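Local coordinates for putative Oleoyl-[acyl-carrier protein] thioesterase (Lactobacillus plantarum, PDB 2OWN) that probably hydrolyses the thioester of oleoyl-acyl-carrier protein, releasing the free fatty acid from its carrier, at residues T33-A38 / T66-D71; E99-D104 / L110-S115; F170-P175 / N181-D186; T26-L31 / Q199-H204; R87-A90 / A96-E99. All coordinates share one frame; numbering follows the deposited sequence.

Contact 1 (T33-A38 / T66-D71). With SO4 (sulfate ion), chain O.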
# COMPACT_ATOMS: atom_id res chain seq x y z
N THR B 33 2.27 0.95 6.96
CA THR B 33 2.50 -0.52 7.11
C THR B 33 2.50 -0.98 8.58
O THR B 33 1.92 -2.02 8.86
CB THR B 33 3.82 -0.98 6.45
OG1 THR B 33 3.67 -0.81 5.05
CG2 THR B 33 4.18 -2.48 6.77
N LEU B 34 3.14 -0.20 9.47
CA LEU B 34 3.23 -0.52 10.91
C LEU B 34 1.83 -0.64 11.53
O LEU B 34 1.56 -1.65 12.19
CB LEU B 34 4.06 0.52 11.69
CG LEU B 34 4.43 0.16 13.13
CD1 LEU B 34 5.40 -1.02 13.13
CD2 LEU B 34 5.05 1.34 13.84
N ILE B 35 0.97 0.35 11.27
CA ILE B 35 -0.45 0.31 11.73
C ILE B 35 -1.23 -0.79 11.00
O ILE B 35 -2.03 -1.49 11.65
CB ILE B 35 -1.16 1.70 11.61
CG1 ILE B 35 -0.47 2.74 12.50
CG2 ILE B 35 -2.64 1.63 11.96
CD1 ILE B 35 -0.46 2.43 14.00
N ASP B 36 -1.00 -0.94 9.69
CA ASP B 36 -1.64 -2.01 8.87
C ASP B 36 -1.47 -3.43 9.46
O ASP B 36 -2.47 -4.15 9.63
CB ASP B 36 -1.14 -2.02 7.40
CG ASP B 36 -1.78 -0.96 6.49
OD1 ASP B 36 -2.88 -0.43 6.75
OD2 ASP B 36 -1.16 -0.73 5.42
N ILE B 37 -0.23 -3.77 9.79
CA ILE B 37 0.11 -5.11 10.37
C ILE B 37 -0.35 -5.26 11.83
O ILE B 37 -0.65 -6.37 12.24
CB ILE B 37 1.61 -5.52 10.14
CG1 ILE B 37 2.61 -4.69 10.97
CG2 ILE B 37 1.92 -5.50 8.62
CD1 ILE B 37 4.08 -5.00 10.67
N ALA B 38 -0.35 -4.16 12.61
CA ALA B 38 -0.85 -4.16 14.01
C ALA B 38 -2.36 -4.49 14.01
O ALA B 38 -2.79 -5.39 14.72
CB ALA B 38 -0.59 -2.84 14.71
N THR B 66 -9.63 6.04 18.64
CA THR B 66 -9.55 7.47 18.94
C THR B 66 -8.11 7.94 19.16
O THR B 66 -7.81 9.09 18.82
CB THR B 66 -10.40 7.83 20.19
OG1 THR B 66 -9.95 7.09 21.34
CG2 THR B 66 -11.88 7.52 19.94
N GLN B 67 -7.25 7.07 19.72
CA GLN B 67 -5.85 7.38 20.03
C GLN B 67 -4.82 6.28 19.76
O GLN B 67 -5.17 5.10 19.84
CB GLN B 67 -5.73 7.68 21.54
CG GLN B 67 -6.78 8.63 22.15
CD GLN B 67 -6.53 8.98 23.60
OE1 GLN B 67 -5.48 8.69 24.18
NE2 GLN B 67 -7.52 9.64 24.20
N TYR B 68 -3.58 6.69 19.45
CA TYR B 68 -2.39 5.82 19.28
C TYR B 68 -1.15 6.50 19.89
O TYR B 68 -0.98 7.71 19.74
CB TYR B 68 -1.99 5.46 17.84
CG TYR B 68 -2.79 4.42 17.11
CD1 TYR B 68 -2.75 3.07 17.52
CD2 TYR B 68 -3.48 4.74 15.92
CE1 TYR B 68 -3.47 2.05 16.81
CE2 TYR B 68 -4.20 3.74 15.19
CZ TYR B 68 -4.19 2.40 15.64
OH TYR B 68 -4.89 1.42 14.95
N ALA B 69 -0.33 5.71 20.58
CA ALA B 69 0.98 6.11 21.14
C ALA B 69 1.90 4.98 20.65
O ALA B 69 1.65 3.83 20.98
CB ALA B 69 0.96 6.19 22.65
N ILE B 70 2.91 5.32 19.84
CA ILE B 70 3.84 4.34 19.23
C ILE B 70 5.27 4.65 19.69
O ILE B 70 5.71 5.78 19.52
CB ILE B 70 3.78 4.40 17.67
CG1 ILE B 70 2.33 4.36 17.14
CG2 ILE B 70 4.64 3.28 17.04
CD1 ILE B 70 2.22 4.51 15.65
N ASP B 71 5.95 3.66 20.28
CA ASP B 71 7.34 3.73 20.75
C ASP B 71 8.12 2.90 19.74
O ASP B 71 7.95 1.69 19.73
CB ASP B 71 7.45 3.18 22.19
CG ASP B 71 8.87 3.22 22.77
OD1 ASP B 71 9.80 3.82 22.20
OD2 ASP B 71 9.06 2.65 23.87
S SO4 O . -7.21 12.54 26.30
O1 SO4 O . -5.77 12.68 26.41
O2 SO4 O . -7.63 12.98 24.98
O3 SO4 O . -7.56 11.14 26.51
O4 SO4 O . -7.87 13.34 27.33
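In the N-terminal hot-dog domain, Leu34 and Ile35 of the central helix 31-48 pack on Tyr68 and Ile70 of strand 61-72. Helix and strand segments run 11.8 Å apart at their axes and at a steep 110°, so only a short run of side chains meets. Ile35 does most of the work. Its CG1 stands anti to the carbonyl carbon (chi1 -63°), which directs it toward the strand, and the turn at chi2 then sets CD1 over the centre of the Tyr68 ring, 4.0 Å from the centroid and only 6° off the normal: a CH-pi contact. The other branch of Ile35, CG2, sits 3.7 Å from Tyr68 OH, so both branches lie on one face of the ring, CD1 over its centre and CG2 farther out beside the hydroxyl. Ile35 CD1 also meets Ile70 CD1 at 3.8 Å. Leu34 slides past Ile70 in the opposite direction, its CD2 3.8 Å from Ile70 CG2. On the far side of the strand, Gln67 NE2 donates to sulfate O3 at 2.8 Å, an ion probably from the crystallisation liquor. Around this apolar core, Val205, Val207 and Tyr209 of strand 200-209 and Ile113 of strand 109-121 pack on the strand's side chains, while Ile102 and Phe100 of strand 95-103 touch Leu34 and Ala38 of the helix, and the second subunit meets Asp36 and Ile37.

Contact 2 (E99-D104 / L110-S115)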
# COMPACT_ATOMS: atom_id res chain seq x y z
N GLU B 99 -3.09 -3.04 23.35
CA GLU B 99 -1.63 -3.02 23.18
C GLU B 99 -1.17 -3.92 22.02
O GLU B 99 -1.80 -4.96 21.76
CB GLU B 99 -0.94 -3.46 24.46
CG GLU B 99 -1.05 -2.46 25.59
CD GLU B 99 -0.42 -2.99 26.84
OE1 GLU B 99 -1.09 -3.71 27.62
OE2 GLU B 99 0.73 -2.63 27.12
N PHE B 100 -0.07 -3.52 21.37
CA PHE B 100 0.56 -4.27 20.25
C PHE B 100 2.09 -4.25 20.40
O PHE B 100 2.63 -3.22 20.80
CB PHE B 100 0.27 -3.68 18.86
CG PHE B 100 -1.16 -3.30 18.58
CD1 PHE B 100 -1.70 -2.12 19.13
CD2 PHE B 100 -1.94 -4.03 17.66
CE1 PHE B 100 -3.03 -1.72 18.86
CE2 PHE B 100 -3.29 -3.63 17.37
CZ PHE B 100 -3.83 -2.47 17.97
N TRP B 101 2.75 -5.35 20.04
CA TRP B 101 4.22 -5.48 20.06
C TRP B 101 4.69 -6.04 18.73
O TRP B 101 4.22 -7.11 18.34
CB TRP B 101 4.70 -6.42 21.16
CG TRP B 101 4.39 -5.99 22.51
CD1 TRP B 101 5.21 -5.34 23.38
CD2 TRP B 101 3.15 -6.19 23.19
NE1 TRP B 101 4.56 -5.12 24.57
CE2 TRP B 101 3.29 -5.62 24.49
CE3 TRP B 101 1.92 -6.78 22.83
CZ2 TRP B 101 2.24 -5.62 25.44
CZ3 TRP B 101 0.86 -6.80 23.79
CH2 TRP B 101 1.04 -6.22 25.08
N ILE B 102 5.56 -5.31 18.03
CA ILE B 102 6.17 -5.74 16.76
C ILE B 102 7.59 -6.12 17.20
O ILE B 102 8.31 -5.25 17.73
CB ILE B 102 6.19 -4.64 15.68
CG1 ILE B 102 4.80 -4.01 15.46
CG2 ILE B 102 6.73 -5.19 14.38
CD1 ILE B 102 3.73 -4.95 15.03
N ARG B 103 7.95 -7.40 17.01
CA ARG B 103 9.26 -7.97 17.38
C ARG B 103 9.97 -8.61 16.19
O ARG B 103 9.30 -9.04 15.23
CB ARG B 103 9.08 -9.03 18.48
CG ARG B 103 8.45 -8.53 19.78
CD ARG B 103 8.41 -9.65 20.83
NE ARG B 103 7.92 -9.21 22.14
CZ ARG B 103 6.67 -9.30 22.64
NH1 ARG B 103 5.64 -9.85 21.95
NH2 ARG B 103 6.43 -8.84 23.88
N ASP B 104 11.31 -8.70 16.27
CA ASP B 104 12.13 -9.32 15.19
C ASP B 104 12.17 -10.85 15.34
O ASP B 104 11.61 -11.39 16.31
CB ASP B 104 13.55 -8.67 15.07
CG ASP B 104 14.51 -8.95 16.26
OD1 ASP B 104 14.26 -9.78 17.17
OD2 ASP B 104 15.58 -8.30 16.25
N LEU B 110 10.93 -4.18 18.24
CA LEU B 110 11.09 -3.21 17.15
C LEU B 110 10.18 -2.01 17.41
O LEU B 110 10.61 -0.86 17.26
CB LEU B 110 10.79 -3.86 15.79
CG LEU B 110 11.67 -5.03 15.36
CD1 LEU B 110 11.25 -5.49 13.97
CD2 LEU B 110 13.15 -4.68 15.35
N ALA B 111 8.90 -2.29 17.73
CA ALA B 111 7.90 -1.26 18.05
C ALA B 111 6.89 -1.73 19.11
O ALA B 111 6.63 -2.93 19.23
CB ALA B 111 7.19 -0.77 16.80
N TYR B 112 6.37 -0.76 19.88
CA TYR B 112 5.37 -0.96 20.94
C TYR B 112 4.29 0.10 20.75
O TYR B 112 4.60 1.30 20.79
CB TYR B 112 6.02 -0.90 22.32
CG TYR B 112 5.06 -0.84 23.49
CD1 TYR B 112 4.18 -1.91 23.77
CD2 TYR B 112 5.04 0.28 24.37
CE1 TYR B 112 3.28 -1.87 24.88
CE2 TYR B 112 4.14 0.34 25.49
CZ TYR B 112 3.28 -0.74 25.73
OH TYR B 112 2.41 -0.70 26.79
N ILE B 113 3.05 -0.35 20.53
CA ILE B 113 1.89 0.50 20.28
C ILE B 113 0.84 0.33 21.38
O ILE B 113 0.54 -0.81 21.76
CB ILE B 113 1.22 0.20 18.91
CG1 ILE B 113 2.23 0.27 17.75
CG2 ILE B 113 0.02 1.14 18.65
CD1 ILE B 113 1.64 -0.04 16.37
N THR B 114 0.37 1.46 21.92
CA THR B 114 -0.73 1.52 22.89
C THR B 114 -1.84 2.30 22.16
O THR B 114 -1.54 3.13 21.29
CB THR B 114 -0.35 2.17 24.25
OG1 THR B 114 0.03 3.53 24.08
CG2 THR B 114 0.78 1.40 24.91
N SER B 115 -3.09 2.01 22.50
CA SER B 115 -4.25 2.67 21.86
C SER B 115 -5.54 2.66 22.67
O SER B 115 -5.69 1.84 23.57
CB SER B 115 -4.53 1.97 20.53
OG SER B 115 -4.78 0.60 20.75
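Tyr112 on strand 111-115 shows how one ring can link two residues of a neighbouring antiparallel strand, Trp101 and Glu99. From CB, its CG leaves anti to the backbone N (chi1 169°), and this swings the ring over toward strand 99-103. CD1 then comes 3.3 Å from Trp101 NE1 and 3.6 Å from Phe100 O. CE1 lies between the same indole nitrogen and Glu99. The two aromatic side chains run side by side, pointing the same way, with Tyr112 and the indole's five-membered ring inclined at 36°. At the tip, Tyr112 OH donates to Glu99 OE2 at 2.6 Å, reaching the anti side of a carboxylate turned 72° from the phenol plane. The sheet's other face is apolar: Phe100 CD1 rests on Ile113 CG2 at 3.7 Å, and Ile102 CB faces Ala111 CB. Close to the turn of the hairpin, Leu110 and Ala111 form a classic beta bulge opposite Ile102, whose O accepts from both Leu110 N (2.9 Å) and Ala111 N (3.0 Å). Helix 31-48 covers Phe100, Ile102 and Ile113 on the apolar face. The chemistry therefore divides by face, with hydrocarbon turned to the helix and a buried carboxylate on the other side. Since Glu99 OE1 is taken by Ser89 OG, the tyrosine serves the second oxygen, and this bond probably helps to stabilise the negative charge.

Contact 3 (F170-P175 / N181-D186)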
# COMPACT_ATOMS: atom_id res chain seq x y z
N PHE B 170 -10.20 6.32 -3.96
CA PHE B 170 -11.06 5.12 -3.90
C PHE B 170 -10.37 4.03 -3.06
O PHE B 170 -11.00 3.53 -2.13
CB PHE B 170 -11.44 4.61 -5.30
CG PHE B 170 -12.34 3.41 -5.27
CD1 PHE B 170 -13.70 3.56 -4.97
CD2 PHE B 170 -11.83 2.12 -5.52
CE1 PHE B 170 -14.57 2.44 -4.93
CE2 PHE B 170 -12.67 0.98 -5.49
CZ PHE B 170 -14.05 1.14 -5.19
N PHE B 171 -9.08 3.75 -3.32
CA PHE B 171 -8.32 2.73 -2.55
C PHE B 171 -8.07 3.07 -1.06
O PHE B 171 -7.66 2.18 -0.32
CB PHE B 171 -7.01 2.25 -3.23
CG PHE B 171 -7.17 1.71 -4.65
CD1 PHE B 171 -8.31 0.96 -5.07
CD2 PHE B 171 -6.07 1.78 -5.54
CE1 PHE B 171 -8.41 0.44 -6.39
CE2 PHE B 171 -6.14 1.24 -6.86
CZ PHE B 171 -7.32 0.57 -7.29
N ASP B 172 -8.28 4.33 -0.63
CA ASP B 172 -8.18 4.71 0.80
C ASP B 172 -9.34 4.11 1.64
O ASP B 172 -9.15 3.93 2.85
CB ASP B 172 -8.14 6.24 1.00
CG ASP B 172 -6.90 6.89 0.39
OD1 ASP B 172 -5.82 6.28 0.40
OD2 ASP B 172 -7.00 8.04 -0.05
N ILE B 173 -10.49 3.81 1.02
CA ILE B 173 -11.67 3.22 1.67
C ILE B 173 -11.45 1.69 1.64
O ILE B 173 -11.60 1.08 0.58
CB ILE B 173 -13.02 3.64 1.02
CG1 ILE B 173 -13.34 5.13 1.26
CG2 ILE B 173 -14.21 2.87 1.61
CD1 ILE B 173 -12.41 6.16 0.65
N ASP B 174 -11.10 1.09 2.79
CA ASP B 174 -10.83 -0.38 2.90
C ASP B 174 -12.17 -1.21 2.98
O ASP B 174 -13.25 -0.59 3.02
CB ASP B 174 -9.77 -0.64 4.03
CG ASP B 174 -10.34 -0.55 5.44
OD1 ASP B 174 -11.22 0.29 5.69
OD2 ASP B 174 -9.85 -1.30 6.32
N PRO B 175 -12.12 -2.58 2.96
CA PRO B 175 -13.30 -3.49 3.00
C PRO B 175 -14.53 -3.20 3.88
O PRO B 175 -15.62 -3.64 3.51
CB PRO B 175 -12.66 -4.83 3.39
CG PRO B 175 -11.39 -4.78 2.63
CD PRO B 175 -10.89 -3.40 2.82
N ASN B 181 -7.61 4.32 8.72
CA ASN B 181 -6.77 5.24 9.53
C ASN B 181 -5.28 5.22 9.20
O ASN B 181 -4.61 6.23 9.38
CB ASN B 181 -6.98 5.03 11.05
CG ASN B 181 -8.36 5.48 11.53
OD1 ASN B 181 -9.32 5.59 10.77
ND2 ASN B 181 -8.45 5.75 12.82
N ALA B 182 -4.77 4.07 8.73
CA ALA B 182 -3.35 3.89 8.34
C ALA B 182 -2.92 4.83 7.21
O ALA B 182 -1.79 5.32 7.23
CB ALA B 182 -3.06 2.44 7.96
N HIS B 183 -3.82 5.09 6.25
CA HIS B 183 -3.56 6.01 5.11
C HIS B 183 -3.33 7.47 5.50
O HIS B 183 -2.78 8.21 4.68
CB HIS B 183 -4.60 5.89 3.98
CG HIS B 183 -4.50 4.60 3.24
ND1 HIS B 183 -3.37 4.24 2.54
CD2 HIS B 183 -5.39 3.59 3.08
CE1 HIS B 183 -3.56 3.06 1.98
NE2 HIS B 183 -4.78 2.64 2.29
N TYR B 184 -3.76 7.89 6.70
CA TYR B 184 -3.48 9.25 7.22
C TYR B 184 -1.95 9.47 7.27
O TYR B 184 -1.51 10.58 6.98
CB TYR B 184 -4.10 9.51 8.60
CG TYR B 184 -5.60 9.73 8.70
CD1 TYR B 184 -6.53 8.74 8.30
CD2 TYR B 184 -6.12 10.89 9.33
CE1 TYR B 184 -7.95 8.94 8.46
CE2 TYR B 184 -7.54 11.09 9.49
CZ TYR B 184 -8.44 10.11 9.05
OH TYR B 184 -9.79 10.30 9.20
N PHE B 185 -1.17 8.42 7.62
CA PHE B 185 0.32 8.47 7.63
C PHE B 185 0.94 8.77 6.26
O PHE B 185 2.05 9.31 6.21
CB PHE B 185 0.95 7.23 8.27
CG PHE B 185 0.74 7.17 9.75
CD1 PHE B 185 1.54 7.96 10.60
CD2 PHE B 185 -0.25 6.35 10.32
CE1 PHE B 185 1.37 7.95 12.01
CE2 PHE B 185 -0.43 6.31 11.74
CZ PHE B 185 0.38 7.11 12.58
N ASP B 186 0.25 8.39 5.17
CA ASP B 186 0.67 8.71 3.79
C ASP B 186 0.71 10.24 3.62
O ASP B 186 1.66 10.75 3.07
CB ASP B 186 -0.28 8.19 2.69
CG ASP B 186 -0.48 6.66 2.70
OD1 ASP B 186 0.36 5.92 3.23
OD2 ASP B 186 -1.50 6.21 2.13
O HOH W 1 -3.31 7.03 0.31
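Asp172 and His183 face each other with their CA atoms 6.5 Å apart, each in a short run of helical backbone angles that lacks the regular helical bonds, the second leading into helix 184-191. No hydrogen bond joins the two segments directly. Instead, Asp172 OD1 lies over one face of the imidazole, 3.6 Å from His183 CG and displaced toward the rim, with the carboxylate and ring planes 50° apart. In His183, chi1 -69° carries the ring toward Asp172, and the ring's turn about chi2 aims ND1 at Asp186, three residues on; His183 ND1 donates to Asp186 OD2 at 2.7 Å, close to the ring plane and on the syn side of the carboxylate. A water completes the link: it donates to Asp172 OD1 at 2.6 Å and to Asp186 OD2 at 2.7 Å. The other carboxylate oxygens are also bonded: Asp186 OD1 to Thr32 OG1 and Asp172 OD2 to Arg169 N. In the dimer, Phe171 of the second subunit packs on Asp186. The two segments belong to the C-terminal hot-dog domain and lie at the entry to its helix 184-191. The ND1 bond fixes the rotation of the imidazole, while the shared water, by donating one hydrogen bond to each carboxylate, probably eases the repulsion between Asp172 OD1 and Asp186 OD2, 4.7 Å apart.

Contact 4 (T26-L31 / Q199-H204)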
# COMPACT_ATOMS: atom_id res chain seq x y z
N THR B 26 14.03 3.87 1.58
CA THR B 26 15.18 3.44 2.42
C THR B 26 15.19 1.91 2.75
O THR B 26 16.09 1.46 3.47
CB THR B 26 15.26 4.25 3.75
OG1 THR B 26 14.22 3.85 4.66
CG2 THR B 26 15.19 5.79 3.50
N GLY B 27 14.24 1.13 2.22
CA GLY B 27 14.13 -0.32 2.50
C GLY B 27 13.59 -0.66 3.88
O GLY B 27 13.87 -1.75 4.38
N ARG B 28 12.82 0.25 4.49
CA ARG B 28 12.22 0.08 5.82
C ARG B 28 10.73 0.35 5.74
O ARG B 28 10.31 1.22 4.96
CB ARG B 28 12.85 1.04 6.79
CG ARG B 28 14.36 0.80 6.97
CD ARG B 28 15.09 1.81 7.84
NE ARG B 28 14.78 3.20 7.47
CZ ARG B 28 15.55 4.27 7.67
NH1 ARG B 28 16.79 4.20 8.22
NH2 ARG B 28 15.08 5.47 7.27
N ALA B 29 9.97 -0.37 6.57
CA ALA B 29 8.50 -0.27 6.65
C ALA B 29 8.04 1.15 6.98
O ALA B 29 8.67 1.84 7.78
CB ALA B 29 7.93 -1.24 7.69
N THR B 30 6.96 1.57 6.32
CA THR B 30 6.37 2.88 6.55
C THR B 30 5.47 2.79 7.80
O THR B 30 5.16 1.68 8.27
CB THR B 30 5.47 3.31 5.38
OG1 THR B 30 4.37 2.40 5.27
CG2 THR B 30 6.26 3.34 4.04
N LEU B 31 5.07 3.96 8.32
CA LEU B 31 4.10 4.03 9.45
C LEU B 31 2.74 3.44 9.06
O LEU B 31 2.07 2.85 9.92
CB LEU B 31 3.91 5.46 10.00
CG LEU B 31 4.98 5.98 10.94
CD1 LEU B 31 4.85 7.49 11.19
CD2 LEU B 31 4.93 5.19 12.26
N GLN B 199 17.11 11.71 6.11
CA GLN B 199 18.12 11.84 7.18
C GLN B 199 17.51 11.85 8.61
O GLN B 199 18.10 12.41 9.55
CB GLN B 199 19.01 13.05 6.88
CG GLN B 199 20.38 13.02 7.58
CD GLN B 199 21.39 14.02 7.09
OE1 GLN B 199 21.17 14.78 6.14
NE2 GLN B 199 22.54 14.02 7.76
N HIS B 200 16.36 11.19 8.77
CA HIS B 200 15.64 11.06 10.04
C HIS B 200 14.93 9.71 10.16
O HIS B 200 14.32 9.25 9.19
CB HIS B 200 14.63 12.21 10.26
CG HIS B 200 15.28 13.54 10.47
ND1 HIS B 200 15.60 14.39 9.44
CD2 HIS B 200 15.72 14.14 11.60
CE1 HIS B 200 16.20 15.46 9.92
NE2 HIS B 200 16.29 15.33 11.23
N ASP B 201 15.06 9.07 11.33
CA ASP B 201 14.43 7.79 11.68
C ASP B 201 13.39 8.04 12.76
O ASP B 201 13.58 8.91 13.61
CB ASP B 201 15.46 6.77 12.18
CG ASP B 201 16.35 6.21 11.08
OD1 ASP B 201 16.13 6.51 9.89
OD2 ASP B 201 17.26 5.43 11.40
N LEU B 202 12.32 7.25 12.73
CA LEU B 202 11.21 7.37 13.69
C LEU B 202 11.61 6.85 15.07
O LEU B 202 12.26 5.80 15.17
CB LEU B 202 9.98 6.59 13.20
CG LEU B 202 9.35 7.10 11.90
CD1 LEU B 202 8.52 6.02 11.24
CD2 LEU B 202 8.54 8.39 12.15
N VAL B 203 11.29 7.64 16.10
CA VAL B 203 11.53 7.33 17.51
C VAL B 203 10.19 7.14 18.23
O VAL B 203 10.02 6.15 18.95
CB VAL B 203 12.40 8.42 18.21
CG1 VAL B 203 12.62 8.12 19.69
CG2 VAL B 203 13.74 8.55 17.51
N HIS B 204 9.26 8.09 18.05
CA HIS B 204 7.94 8.06 18.69
C HIS B 204 6.85 8.74 17.85
O HIS B 204 7.17 9.64 17.07
CB HIS B 204 8.07 8.76 20.06
CG HIS B 204 7.06 8.34 21.06
ND1 HIS B 204 5.80 8.91 21.17
CD2 HIS B 204 7.13 7.40 22.03
CE1 HIS B 204 5.15 8.31 22.15
NE2 HIS B 204 5.93 7.40 22.69
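Asp201 OD1 is approached by both terminal nitrogens of Arg28, at 2.9 Å from NH1, which forms the salt bridge, and 3.0 Å from NH2. This charged pair helps join the two halves of a double hot-dog chain, since Arg28 lies in the loop that enters the N-terminal domain's helix and Asp201 lies at the start of strand 200-209 of the C-terminal one. The approach is oblique rather than the flat, two-pronged kind: guanidinium and carboxylate planes stand 86° apart, and OD1 lies 3.2 Å from Arg28 CZ. A bend at chi3 (-49°) turns the end of the arginine back toward its own loop, where NE lies 2.9 Å from Thr26 OG1. Asp201 OD2 has a second cation, Arg255 of the neighbouring strand 246-256. With a leucine in place of Arg28, Asp201 OD1 would probably be left without its cationic mate and the carboxylate would depend on Arg255 alone among these charges. Further along the same loop, Thr30 caps helix 31-48, its OG1 taking the backbone N of Thr33, and Leu31 begins the helix. Leu31 also packs on Phe185 and Val189 of helix 184-191, whereas Leu202 has Ile252 and Trp254 of strand 246-256 beside it. The two leucines reach toward each other tip to tip, Leu31 CG lying 3.6 Å from Leu202 CD1 and Leu31 CD1 3.9 Å from Leu202 CD2.

Contact 5 (R87-A90 / A96-E99)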
# COMPACT_ATOMS: atom_id res chain seq x y z
N ARG B 87 -2.90 -7.71 22.30
CA ARG B 87 -3.67 -7.99 23.52
C ARG B 87 -4.71 -6.90 23.82
O ARG B 87 -4.37 -5.72 23.85
CB ARG B 87 -2.69 -8.14 24.70
CG ARG B 87 -3.31 -8.45 26.08
CD ARG B 87 -2.26 -8.84 27.13
NE ARG B 87 -1.37 -7.74 27.53
CZ ARG B 87 -0.32 -7.82 28.37
NH1 ARG B 87 0.06 -8.98 28.93
NH2 ARG B 87 0.38 -6.71 28.64
N GLY B 88 -5.97 -7.32 24.06
CA GLY B 88 -7.09 -6.45 24.45
C GLY B 88 -6.89 -6.49 25.96
O GLY B 88 -7.50 -7.29 26.65
N SER B 89 -5.98 -5.63 26.43
CA SER B 89 -5.55 -5.55 27.83
C SER B 89 -6.62 -5.24 28.87
O SER B 89 -6.75 -5.97 29.86
CB SER B 89 -4.40 -4.55 27.95
OG SER B 89 -3.34 -4.96 27.12
N ALA B 90 -7.37 -4.16 28.63
CA ALA B 90 -8.43 -3.71 29.55
C ALA B 90 -9.47 -2.77 28.93
O ALA B 90 -9.35 -2.40 27.75
CB ALA B 90 -7.78 -3.05 30.76
N ALA B 96 -11.77 1.33 25.53
CA ALA B 96 -11.07 0.04 25.51
C ALA B 96 -9.57 0.29 25.26
O ALA B 96 -9.24 1.01 24.32
CB ALA B 96 -11.63 -0.85 24.41
N TYR B 97 -8.70 -0.31 26.08
CA TYR B 97 -7.23 -0.18 26.01
C TYR B 97 -6.63 -1.41 25.30
O TYR B 97 -6.72 -2.51 25.85
CB TYR B 97 -6.66 0.02 27.42
CG TYR B 97 -5.15 0.16 27.50
CD1 TYR B 97 -4.50 1.28 26.92
CD2 TYR B 97 -4.35 -0.79 28.19
CE1 TYR B 97 -3.07 1.44 27.00
CE2 TYR B 97 -2.93 -0.64 28.28
CZ TYR B 97 -2.30 0.47 27.68
OH TYR B 97 -0.94 0.61 27.77
N ARG B 98 -6.02 -1.21 24.12
CA ARG B 98 -5.40 -2.27 23.31
C ARG B 98 -3.91 -2.02 23.06
O ARG B 98 -3.53 -0.93 22.59
CB ARG B 98 -6.17 -2.41 22.00
CG ARG B 98 -5.67 -3.48 21.01
CD ARG B 98 -6.70 -3.76 19.91
NE ARG B 98 -7.77 -4.61 20.45
CZ ARG B 98 -7.85 -5.95 20.39
NH1 ARG B 98 -6.93 -6.71 19.78
NH2 ARG B 98 -8.90 -6.54 20.96
N GLU B 99 -3.09 -3.04 23.35
CA GLU B 99 -1.63 -3.02 23.18
C GLU B 99 -1.17 -3.92 22.02
O GLU B 99 -1.80 -4.96 21.76
CB GLU B 99 -0.94 -3.46 24.46
CG GLU B 99 -1.05 -2.46 25.59
CD GLU B 99 -0.42 -2.99 26.84
OE1 GLU B 99 -1.09 -3.71 27.62
OE2 GLU B 99 0.73 -2.63 27.12
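Two guanidinium groups mark the opposite faces of this hairpin: that of Arg87 offers its edge to Glu99, and that of Arg98 lies with one face over Gly88. On Arg87, NH2 points in the plane of the group at Glu99 OE1, a weak salt bridge of 3.5 Å with planes 43° apart; the bend at chi3 (69°) brings the group alongside the glutamate. Over Arg98, Gly88 CA sits 3.9 Å above the plane and toward the rim, and Tyr138 adds a cation-pi contact. Gly88 centres an inverse gamma turn, where a side chain would crowd Arg98 NH2. Next to it, Ser89 and Ala90 both face Tyr97 in a classic beta bulge; Tyr97 N donates to Ala90 O at 2.8 Å, and the Tyr97 ring meets Ser89 CB at 3.8 Å through CD2. The bulge brings Ser89 onto the same side as Glu99, and Ser89 OG donates to OE1 at 2.6 Å along its anti lone pair. Putting an alanine at Glu99 is likely to strip Ser89 OG of its acceptor, deprive Arg87 of its counter-charge and leave Tyr112 OH without its carboxylate. Backbone bonds pair Arg87 with Glu99 as well, Arg87 N reaching Glu99 O at 3.0 Å. Because the serine bond is short and the arginine bond long, the hydroxyl probably fixes the carboxylate's position, with the cation acting mainly by charge at a distance.

In the fold
Along the chain, contact 4 spans the others: its segments fall 168 residues apart, and contacts 1, 5, 2 and 3 all close between them. Contacts 2 and 5 share Glu99 on strand 95-103, their centres about 12 Å apart, while contact 1, with its centre about 8 Å from that of contact 2, lays helix 31-48 against strand 61-72, the neighbour of strand 109-121. Contact 3 belongs to the C-terminal domain. The centres of contacts 4 and 5 are about 26 Å apart. Contacts 1, 2 and 5 thus build the N-terminal hot-dog domain around its helix, while contact 4 and the touch of Ala182 and Phe185 of contact 3 on contact 1 join it to the C-terminal domain.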